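Local atomic coordinates of TRAP-T family transporter, DctP (Periplasmic binding) subunit (Sulfitobacter sp. NAS-14.1, PDB entry 4PF8), a protein that binds beta-D-galacturonate and, as the periplasmic solute-binding subunit of a TRAP transporter, probably delivers it to the membrane components for uptake. Residues D25-V33 with I81-L89; F218-T227 with I279-I290. All coordinates share one frame; numbering follows the deposited sequence.

Contact 1 (D25-V33 with I81-L89); sequences DWRGWNIHV and IMDFGVFSL. With GTR (beta-D-galactopyranuronic acid), chain D.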
loop_
_atom_site.group_PDB
_atom_site.type_symbol
_atom_site.label_atom_id
_atom_site.label_comp_id
_atom_site.label_asym_id
_atom_site.label_seq_id
_atom_site.Cartn_x
_atom_site.Cartn_y
_atom_site.Cartn_z
ATOM N N ASP A 25 2.309 2.560 27.206
ATOM C CA ASP A 25 3.195 2.742 26.064
ATOM C C ASP A 25 2.469 2.303 24.798
ATOM O O ASP A 25 1.788 1.276 24.793
ATOM C CB ASP A 25 4.448 1.888 26.233
ATOM C CG ASP A 25 5.490 2.552 27.102
ATOM O OD1 ASP A 25 5.118 3.460 27.871
ATOM O OD2 ASP A 25 6.676 2.169 27.012
ATOM N N TRP A 26 2.627 3.059 23.721
ATOM C CA TRP A 26 1.946 2.731 22.474
ATOM C C TRP A 26 2.671 1.644 21.713
ATOM O O TRP A 26 3.896 1.515 21.780
ATOM C CB TRP A 26 1.882 3.930 21.530
ATOM C CG TRP A 26 0.952 5.000 21.956
ATOM C CD1 TRP A 26 0.077 4.969 22.983
ATOM C CD2 TRP A 26 0.807 6.271 21.330
ATOM N NE1 TRP A 26 -0.615 6.162 23.053
ATOM C CE2 TRP A 26 -0.179 6.975 22.039
ATOM C CE3 TRP A 26 1.421 6.881 20.228
ATOM C CZ2 TRP A 26 -0.559 8.265 21.694
ATOM C CZ3 TRP A 26 1.042 8.159 19.885
ATOM C CH2 TRP A 26 0.057 8.835 20.615
ATOM N N ARG A 27 1.894 0.883 20.963
ATOM C CA ARG A 27 2.448 -0.073 20.020
ATOM C C ARG A 27 2.038 0.295 18.599
ATOM O O ARG A 27 0.867 0.557 18.326
ATOM C CB ARG A 27 2.008 -1.495 20.351
ATOM C CG ARG A 27 2.512 -1.942 21.692
ATOM C CD ARG A 27 2.458 -3.451 21.831
ATOM N NE ARG A 27 2.768 -3.857 23.196
ATOM C CZ ARG A 27 2.076 -4.753 23.893
ATOM N NH1 ARG A 27 1.014 -5.349 23.365
ATOM N NH2 ARG A 27 2.453 -5.052 25.125
ATOM N N GLY A 28 3.024 0.336 17.715
ATOM C CA GLY A 28 2.815 0.673 16.318
ATOM C C GLY A 28 3.175 -0.465 15.385
ATOM O O GLY A 28 4.136 -1.194 15.626
ATOM N N TRP A 29 2.365 -0.648 14.350
ATOM C CA TRP A 29 2.533 -1.771 13.423
ATOM C C TRP A 29 3.156 -1.323 12.114
ATOM O O TRP A 29 2.730 -0.342 11.519
ATOM C CB TRP A 29 1.181 -2.387 13.108
ATOM C CG TRP A 29 1.207 -3.606 12.209
ATOM C CD1 TRP A 29 1.311 -4.908 12.592
ATOM C CD2 TRP A 29 1.131 -3.615 10.778
ATOM N NE1 TRP A 29 1.300 -5.742 11.490
ATOM C CE2 TRP A 29 1.175 -4.966 10.365
ATOM C CE3 TRP A 29 0.979 -2.619 9.812
ATOM C CZ2 TRP A 29 1.100 -5.338 9.016
ATOM C CZ3 TRP A 29 0.902 -2.988 8.474
ATOM C CH2 TRP A 29 0.952 -4.334 8.093
ATOM N N ASN A 30 4.154 -2.073 11.671
ATOM C CA ASN A 30 4.773 -1.877 10.363
ATOM C C ASN A 30 5.010 -3.250 9.769
ATOM O O ASN A 30 5.530 -4.132 10.439
ATOM C CB ASN A 30 6.103 -1.175 10.570
ATOM C CG ASN A 30 6.823 -0.823 9.268
ATOM O OD1 ASN A 30 6.232 -0.731 8.189
ATOM N ND2 ASN A 30 8.088 -0.556 9.388
ATOM N N ILE A 31 4.668 -3.417 8.490
ATOM C CA ILE A 31 4.918 -4.658 7.782
ATOM C C ILE A 31 6.356 -4.780 7.269
ATOM O O ILE A 31 6.831 -5.872 6.990
ATOM C CB ILE A 31 3.924 -4.809 6.611
ATOM C CG1 ILE A 31 3.745 -6.267 6.193
ATOM C CG2 ILE A 31 4.330 -3.938 5.424
ATOM C CD1 ILE A 31 2.564 -6.443 5.222
ATOM N N HIS A 32 7.041 -3.645 7.143
ATOM C CA HIS A 32 8.327 -3.607 6.453
ATOM C C HIS A 32 9.545 -3.869 7.294
ATOM O O HIS A 32 9.485 -3.813 8.524
ATOM C CB HIS A 32 8.461 -2.256 5.794
ATOM C CG HIS A 32 7.528 -2.081 4.656
ATOM N ND1 HIS A 32 7.664 -2.788 3.482
ATOM C CD2 HIS A 32 6.428 -1.317 4.520
ATOM C CE1 HIS A 32 6.690 -2.441 2.657
ATOM N NE2 HIS A 32 5.922 -1.564 3.271
ATOM N N VAL A 33 10.658 -4.185 6.630
ATOM C CA VAL A 33 11.942 -4.291 7.295
ATOM C C VAL A 33 12.312 -2.969 7.955
ATOM O O VAL A 33 11.785 -1.930 7.584
ATOM C CB VAL A 33 13.045 -4.741 6.328
ATOM C CG1 VAL A 33 12.686 -6.125 5.758
ATOM C CG2 VAL A 33 13.248 -3.704 5.223
ATOM N N ILE A 81 -6.452 -2.349 20.160
ATOM C CA ILE A 81 -5.414 -3.277 20.580
ATOM C C ILE A 81 -4.052 -2.826 20.078
ATOM O O ILE A 81 -3.027 -3.105 20.701
ATOM C CB ILE A 81 -5.704 -4.693 19.962
ATOM C CG1 ILE A 81 -6.955 -5.286 20.593
ATOM C CG2 ILE A 81 -4.532 -5.635 20.170
ATOM C CD1 ILE A 81 -7.417 -6.543 19.910
HETATM N N MSE A 82 -4.057 -2.171 18.918
HETATM C CA MSE A 82 -2.875 -1.586 18.304
HETATM C C MSE A 82 -3.117 -0.088 18.316
HETATM O O MSE A 82 -4.219 0.339 17.991
HETATM C CB MSE A 82 -2.738 -2.041 16.848
HETATM C CG MSE A 82 -1.512 -1.519 16.176
HETATM SE SE MSE A 82 0.052 -2.475 16.805
HETATM C CE MSE A 82 -0.418 -4.165 16.007
ATOM N N ASP A 83 -2.126 0.718 18.696
ATOM C CA ASP A 83 -2.375 2.156 18.793
ATOM C C ASP A 83 -2.180 2.931 17.509
ATOM O O ASP A 83 -2.912 3.868 17.240
ATOM C CB ASP A 83 -1.491 2.762 19.879
ATOM C CG ASP A 83 -1.749 2.120 21.214
ATOM O OD1 ASP A 83 -2.857 2.348 21.753
ATOM O OD2 ASP A 83 -0.887 1.333 21.685
ATOM N N PHE A 84 -1.164 2.564 16.750
ATOM C CA PHE A 84 -0.905 3.227 15.472
ATOM C C PHE A 84 -0.284 2.277 14.478
ATOM O O PHE A 84 0.150 1.184 14.817
ATOM C CB PHE A 84 -0.064 4.510 15.649
ATOM C CG PHE A 84 1.369 4.301 16.087
ATOM C CD1 PHE A 84 1.685 3.936 17.393
ATOM C CD2 PHE A 84 2.410 4.551 15.206
ATOM C CE1 PHE A 84 3.007 3.771 17.800
ATOM C CE2 PHE A 84 3.738 4.399 15.613
ATOM C CZ PHE A 84 4.025 4.011 16.923
ATOM N N GLY A 85 -0.265 2.700 13.216
ATOM C CA GLY A 85 0.313 1.876 12.176
ATOM C C GLY A 85 0.398 2.622 10.879
ATOM O O GLY A 85 -0.186 3.683 10.743
ATOM N N VAL A 86 1.159 2.090 9.945
ATOM C CA VAL A 86 1.036 2.509 8.557
ATOM C C VAL A 86 0.500 1.316 7.793
ATOM O O VAL A 86 1.115 0.242 7.796
ATOM C CB VAL A 86 2.352 2.973 7.951
ATOM C CG1 VAL A 86 2.208 3.182 6.450
ATOM C CG2 VAL A 86 2.818 4.266 8.621
ATOM N N PHE A 87 -0.645 1.529 7.177
ATOM C CA PHE A 87 -1.347 0.489 6.440
ATOM C C PHE A 87 -1.521 0.883 4.980
ATOM O O PHE A 87 -1.939 2.003 4.675
ATOM C CB PHE A 87 -2.761 0.262 6.994
ATOM C CG PHE A 87 -2.824 -0.128 8.430
ATOM C CD1 PHE A 87 -2.169 -1.235 8.913
ATOM C CD2 PHE A 87 -3.646 0.565 9.299
ATOM C CE1 PHE A 87 -2.250 -1.594 10.233
ATOM C CE2 PHE A 87 -3.754 0.183 10.641
ATOM C CZ PHE A 87 -3.027 -0.887 11.099
ATOM N N SER A 88 -1.279 -0.064 4.095
ATOM C CA SER A 88 -1.688 0.121 2.715
ATOM C C SER A 88 -3.201 0.204 2.704
ATOM O O SER A 88 -3.879 -0.573 3.402
ATOM C CB SER A 88 -1.239 -1.074 1.899
ATOM O OG SER A 88 -1.717 -1.038 0.557
ATOM N N LEU A 89 -3.747 1.090 1.878
ATOM C CA LEU A 89 -5.185 1.104 1.701
ATOM C C LEU A 89 -5.697 -0.126 0.924
ATOM O O LEU A 89 -6.902 -0.382 0.885
ATOM C CB LEU A 89 -5.606 2.401 1.043
ATOM C CG LEU A 89 -5.835 3.540 2.020
ATOM C CD1 LEU A 89 -4.613 3.874 2.818
ATOM C CD2 LEU A 89 -6.347 4.792 1.284
HETATM C C1 GTR D . 3.594 -3.025 -0.090
HETATM C C2 GTR D . 2.876 -2.257 0.970
HETATM C C3 GTR D . 2.636 -3.202 2.133
HETATM C C4 GTR D . 1.800 -4.401 1.707
HETATM C C5 GTR D . 2.562 -5.061 0.563
HETATM C C6 GTR D . 1.761 -6.225 -0.008
HETATM O O1 GTR D . 3.800 -2.188 -1.270
HETATM O O2 GTR D . 3.744 -1.170 1.392
HETATM O O3 GTR D . 1.857 -2.469 3.103
HETATM O O4 GTR D . 0.530 -3.912 1.241
HETATM O O5 GTR D . 2.838 -4.123 -0.499
HETATM O O6A GTR D . 1.907 -6.429 -1.243
HETATM O O6B GTR D . 1.139 -6.975 0.778
HETATM O O HOH W 1 -0.873 0.197 24.004
HETATM O O HOH W 2 3.566 -0.816 7.199
#
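W29 hands its backbone N-H to F84 O (2.9 Å) while its side chain crosses to the face of the sheet where M82 and F87 wait. Its CG stands anti to the backbone N (chi1 -177°), which carries the indole along the neighbouring strand. CB meets the selenomethionine M82, 3.8 Å from its CE, and CD1 touches the same methyl. Farther out, CD2 and CE3 reach the ring of F87, with CE3 only 3.4 Å from F87 CE1; the two rings meet obliquely. CZ3 ends beside V86 O, which lies at the indole edge, and NE1 donates to G68 O, so that this large ring buries its carbon surface without stranding its N-H.

On the other face, F84 lays its ring over G28. The glycine CA sits above the ring centre, 3.5 Å from the centroid, in a CH-pi contact; a CB at this position would run into F84 CZ. At the strand entrance, D83 OD2 takes the N-H of R27 through its anti lone pair (2.9 Å), nearly straight at 164°. R27 O in turn accepts from both D83 N and F84 N, while D83 CB lies over the five-membered ring of W26. The other carboxylate oxygen, OD1, is held by T242, so the short acid is fixed at both oxygens.

Strands 26-29 and 84-88 run parallel, their axes 7° from each other in direction; in the five-stranded mixed sheet 84-88 is the middle strand and 26-29 its neighbour. Past strand 26-29, H32 NE2 donates to O2 of the sugar (2.9 Å), and S88, at the end of strand 84-88, brings its CB to O4, as befits a periplasmic binding-protein domain whose strand ends and following loops meet the ligand.

Contact 2 (F218-T227 with I279-I290); sequences FEVAKYYSLT and IIMDGGVEVNEI
With its OG anti to the carbonyl carbon (chi1 -57°), S225 meets N288, whose CG lies between its own backbone N and carbonyl carbon (chi1 69°), and the hydroxyl donates to N288 OD1 over 2.6 Å. The donor lies in the amide plane, on a lone pair of OD1. A small hydroxyl and a flat amide suit this face because each has a second role: S225 OG also bonds to I155 N, and N288 ND2 donates to I155 O. Replacing the asparagine by an alanine here is likely to leave S225 OG without its acceptor OD1 and I155 O without the amide donor, weakening the tie between this edge strand and the loop holding I155.

The backbones run parallel and interlock through E286 N to K222 O, Y224 N to E286 O (3.0 Å), N288 N to Y224 O and L226 N to N288 O (2.9 Å). On the face opposite S225, the beta-branched V287 and V285 offer methyls to their neighbours: L226 CD1 packs on V287 CG1 at 3.8 Å, and Y224 CB rests against V285 CG1. V285 turns its other methyl, CG2, to the edge of the F218 ring, whose CZ reaches I279 CG2 (3.9 Å).

K222, bent at chi2 and chi3, curls its chain back so that NZ donates to G283 O (3.0 Å), approaching from above the carbonyl plane. Here the helix ends in a Schellman motif, in which the positive phi of G284 suits glycine.

Strand 286-289 forms one outer edge of a four-stranded mixed sheet; strand 223-230 separates it from strand 146-150, where K222 and Y223 both face N150 in a classic beta bulge. Y212 of helix 209-214 packs against F218, Y224, I280 and V285, while the long helix 248-282 is joined to the edge strand by the short turn G283-V285.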
loop_
_atom_site.group_PDB
_atom_site.type_symbol
_atom_site.label_atom_id
_atom_site.label_comp_id
_atom_site.label_asym_id
_atom_site.label_seq_id
_atom_site.Cartn_x
_atom_site.Cartn_y
_atom_site.Cartn_z
ATOM N N PHE A 218 13.264 -10.080 -5.547
ATOM C CA PHE A 218 14.004 -9.922 -6.797
ATOM C C PHE A 218 15.056 -10.978 -6.988
ATOM O O PHE A 218 15.509 -11.182 -8.105
ATOM C CB PHE A 218 14.633 -8.540 -6.896
ATOM C CG PHE A 218 15.897 -8.364 -6.100
ATOM C CD1 PHE A 218 15.858 -8.217 -4.730
ATOM C CD2 PHE A 218 17.135 -8.315 -6.731
ATOM C CE1 PHE A 218 17.014 -8.042 -3.983
ATOM C CE2 PHE A 218 18.307 -8.123 -5.993
ATOM C CZ PHE A 218 18.241 -7.989 -4.621
ATOM N N GLU A 219 15.433 -11.676 -5.925
ATOM C CA GLU A 219 16.407 -12.750 -6.043
ATOM C C GLU A 219 15.780 -14.042 -6.560
ATOM O O GLU A 219 16.500 -14.939 -7.013
ATOM C CB GLU A 219 17.091 -13.011 -4.695
ATOM C CG GLU A 219 17.923 -11.815 -4.228
ATOM C CD GLU A 219 18.640 -12.042 -2.910
ATOM O OE1 GLU A 219 19.542 -11.240 -2.579
ATOM O OE2 GLU A 219 18.306 -13.010 -2.198
ATOM N N VAL A 220 14.465 -14.155 -6.465
ATOM C CA VAL A 220 13.771 -15.386 -6.864
ATOM C C VAL A 220 12.778 -15.174 -8.016
ATOM O O VAL A 220 12.242 -16.142 -8.559
ATOM C CB VAL A 220 13.075 -16.055 -5.651
ATOM C CG1 VAL A 220 14.125 -16.631 -4.681
ATOM C CG2 VAL A 220 12.185 -15.095 -4.921
ATOM N N ALA A 221 12.536 -13.923 -8.395
ATOM C CA ALA A 221 11.681 -13.600 -9.543
ATOM C C ALA A 221 12.426 -12.530 -10.338
ATOM O O ALA A 221 12.359 -11.336 -10.011
ATOM C CB ALA A 221 10.327 -13.101 -9.073
ATOM N N LYS A 222 13.145 -12.957 -11.362
ATOM C CA LYS A 222 14.122 -12.098 -12.022
ATOM C C LYS A 222 13.618 -11.309 -13.221
ATOM O O LYS A 222 14.427 -10.660 -13.889
ATOM C CB LYS A 222 15.361 -12.910 -12.425
ATOM C CG LYS A 222 15.968 -13.781 -11.314
ATOM C CD LYS A 222 16.471 -12.996 -10.098
ATOM C CE LYS A 222 17.765 -12.223 -10.377
ATOM N NZ LYS A 222 18.268 -11.511 -9.155
ATOM N N TYR A 223 12.308 -11.344 -13.494
ATOM C CA TYR A 223 11.711 -10.478 -14.509
ATOM C C TYR A 223 10.828 -9.452 -13.832
ATOM O O TYR A 223 9.946 -9.811 -13.075
ATOM C CB TYR A 223 10.878 -11.289 -15.491
ATOM C CG TYR A 223 11.671 -12.311 -16.238
ATOM C CD1 TYR A 223 12.492 -11.930 -17.280
ATOM C CD2 TYR A 223 11.618 -13.647 -15.894
ATOM C CE1 TYR A 223 13.247 -12.877 -17.969
ATOM C CE2 TYR A 223 12.374 -14.601 -16.583
ATOM C CZ TYR A 223 13.176 -14.192 -17.612
ATOM O OH TYR A 223 13.924 -15.120 -18.308
ATOM N N TYR A 224 11.089 -8.176 -14.089
ATOM C CA TYR A 224 10.285 -7.084 -13.509
ATOM C C TYR A 224 9.783 -6.255 -14.681
ATOM O O TYR A 224 10.584 -5.745 -15.481
ATOM C CB TYR A 224 11.168 -6.221 -12.588
ATOM C CG TYR A 224 10.467 -5.245 -11.641
ATOM C CD1 TYR A 224 9.218 -5.514 -11.132
ATOM C CD2 TYR A 224 11.105 -4.077 -11.218
ATOM C CE1 TYR A 224 8.602 -4.654 -10.229
ATOM C CE2 TYR A 224 10.496 -3.220 -10.331
ATOM C CZ TYR A 224 9.231 -3.523 -9.844
ATOM O OH TYR A 224 8.594 -2.663 -8.945
ATOM N N SER A 225 8.465 -6.163 -14.797
ATOM C CA SER A 225 7.822 -5.558 -15.949
ATOM C C SER A 225 7.015 -4.364 -15.423
ATOM O O SER A 225 6.085 -4.536 -14.640
ATOM C CB SER A 225 6.933 -6.561 -16.647
ATOM O OG SER A 225 7.693 -7.715 -17.023
ATOM N N LEU A 226 7.388 -3.172 -15.863
ATOM C CA LEU A 226 6.912 -1.936 -15.249
ATOM C C LEU A 226 5.527 -1.491 -15.739
ATOM O O LEU A 226 5.362 -0.422 -16.350
ATOM C CB LEU A 226 7.964 -0.824 -15.388
ATOM C CG LEU A 226 9.324 -1.134 -14.748
ATOM C CD1 LEU A 226 10.338 -0.040 -15.097
ATOM C CD2 LEU A 226 9.234 -1.329 -13.240
ATOM N N THR A 227 4.535 -2.320 -15.426
ATOM C CA THR A 227 3.149 -2.048 -15.743
ATOM C C THR A 227 2.580 -0.888 -14.952
ATOM O O THR A 227 1.685 -0.206 -15.415
ATOM C CB THR A 227 2.316 -3.292 -15.493
ATOM O OG1 THR A 227 2.672 -3.830 -14.214
ATOM C CG2 THR A 227 2.602 -4.351 -16.562
ATOM N N ILE A 279 19.739 -1.473 -7.174
ATOM C CA ILE A 279 20.046 -2.784 -6.599
ATOM C C ILE A 279 19.487 -3.905 -7.483
ATOM O O ILE A 279 20.162 -4.911 -7.750
ATOM C CB ILE A 279 19.491 -2.873 -5.168
ATOM C CG1 ILE A 279 20.311 -1.974 -4.247
ATOM C CG2 ILE A 279 19.517 -4.312 -4.642
ATOM C CD1 ILE A 279 19.669 -1.717 -2.939
ATOM N N ILE A 280 18.249 -3.722 -7.924
ATOM C CA ILE A 280 17.548 -4.686 -8.763
ATOM C C ILE A 280 18.319 -4.886 -10.049
ATOM O O ILE A 280 18.607 -6.028 -10.460
ATOM C CB ILE A 280 16.109 -4.153 -9.049
ATOM C CG1 ILE A 280 15.243 -4.324 -7.783
ATOM C CG2 ILE A 280 15.487 -4.784 -10.283
ATOM C CD1 ILE A 280 13.988 -3.423 -7.808
HETATM N N MSE A 281 18.722 -3.792 -10.679
HETATM C CA MSE A 281 19.405 -3.908 -11.963
HETATM C C MSE A 281 20.797 -4.501 -11.773
HETATM O O MSE A 281 21.242 -5.342 -12.573
HETATM C CB MSE A 281 19.446 -2.558 -12.665
HETATM C CG MSE A 281 18.043 -2.077 -13.056
HETATM SE SE MSE A 281 18.050 -0.411 -14.054
HETATM C CE MSE A 281 18.666 0.756 -12.669
ATOM N N ASP A 282 21.484 -4.096 -10.708
ATOM C CA ASP A 282 22.830 -4.606 -10.439
ATOM C C ASP A 282 22.784 -6.094 -10.038
ATOM O O ASP A 282 23.789 -6.802 -10.125
ATOM C CB ASP A 282 23.495 -3.826 -9.307
ATOM C CG ASP A 282 23.917 -2.416 -9.701
ATOM O OD1 ASP A 282 23.884 -2.060 -10.896
ATOM O OD2 ASP A 282 24.288 -1.657 -8.778
ATOM N N GLY A 283 21.623 -6.551 -9.603
ATOM C CA GLY A 283 21.425 -7.928 -9.186
ATOM C C GLY A 283 21.006 -8.862 -10.309
ATOM O O GLY A 283 20.675 -10.021 -10.064
ATOM N N GLY A 284 20.984 -8.354 -11.535
ATOM C CA GLY A 284 20.741 -9.178 -12.709
ATOM C C GLY A 284 19.296 -9.333 -13.146
ATOM O O GLY A 284 18.985 -10.129 -14.028
ATOM N N VAL A 285 18.392 -8.595 -12.513
ATOM C CA VAL A 285 17.002 -8.641 -12.920
ATOM C C VAL A 285 16.882 -8.079 -14.323
ATOM O O VAL A 285 17.540 -7.089 -14.653
ATOM C CB VAL A 285 16.123 -7.822 -11.966
ATOM C CG1 VAL A 285 14.693 -7.660 -12.504
ATOM C CG2 VAL A 285 16.087 -8.486 -10.583
ATOM N N GLU A 286 16.044 -8.718 -15.133
ATOM C CA GLU A 286 15.702 -8.201 -16.439
ATOM C C GLU A 286 14.488 -7.300 -16.275
ATOM O O GLU A 286 13.377 -7.788 -16.019
ATOM C CB GLU A 286 15.375 -9.320 -17.420
ATOM C CG GLU A 286 14.857 -8.790 -18.744
ATOM C CD GLU A 286 15.729 -7.686 -19.336
ATOM O OE1 GLU A 286 15.183 -6.804 -20.052
ATOM O OE2 GLU A 286 16.962 -7.705 -19.095
ATOM N N VAL A 287 14.714 -5.999 -16.428
ATOM C CA VAL A 287 13.651 -5.010 -16.306
ATOM C C VAL A 287 13.164 -4.618 -17.688
ATOM O O VAL A 287 13.969 -4.330 -18.584
ATOM C CB VAL A 287 14.133 -3.757 -15.578
ATOM C CG1 VAL A 287 12.994 -2.758 -15.433
ATOM C CG2 VAL A 287 14.678 -4.124 -14.195
ATOM N N ASN A 288 11.857 -4.660 -17.899
ATOM C CA ASN A 288 11.293 -4.124 -19.140
ATOM C C ASN A 288 10.217 -3.080 -18.875
ATOM O O ASN A 288 9.461 -3.185 -17.911
ATOM C CB ASN A 288 10.745 -5.226 -20.049
ATOM C CG ASN A 288 9.508 -5.903 -19.488
ATOM O OD1 ASN A 288 9.586 -6.708 -18.559
ATOM N ND2 ASN A 288 8.358 -5.614 -20.089
ATOM N N GLU A 289 10.190 -2.064 -19.723
ATOM C CA GLU A 289 9.152 -1.049 -19.682
ATOM C C GLU A 289 7.995 -1.498 -20.555
ATOM O O GLU A 289 8.128 -2.416 -21.373
ATOM C CB GLU A 289 9.679 0.293 -20.161
ATOM C CG GLU A 289 10.743 0.889 -19.275
ATOM C CD GLU A 289 11.305 2.170 -19.855
ATOM O OE1 GLU A 289 10.775 3.254 -19.527
ATOM O OE2 GLU A 289 12.266 2.093 -20.653
ATOM N N ILE A 290 6.857 -0.842 -20.377
ATOM C CA ILE A 290 5.687 -1.127 -21.180
ATOM C C ILE A 290 5.484 -0.020 -22.184
ATOM O O ILE A 290 5.204 1.124 -21.820
ATOM C CB ILE A 290 4.430 -1.275 -20.333
ATOM C CG1 ILE A 290 4.607 -2.403 -19.319
ATOM C CG2 ILE A 290 3.213 -1.503 -21.231
ATOM C CD1 ILE A 290 4.894 -3.737 -19.924
HETATM O O HOH W 3 6.749 1.008 -18.129
#

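How the contacts relate
Contacts 1 and 2 belong to two different sheets, and their centres lie 29 Å apart; their nearest atoms remain about 11 Å from each other. Contact 1 joins two inner strands of the five-stranded sheet and supplies I31, H32 and S88 to the galacturonate pocket. Contact 2 builds an edge of the four-stranded sheet and lies farther out, with the Y224 side chain about 9 Å from the sugar. Its link to the pocket is indirect: Y224 OH is hydrogen-bonded to N207 O, and N207 OD1 binds the ligand, as does R146 at the start of strand 146-150. The sugar thus draws partners from both sheets.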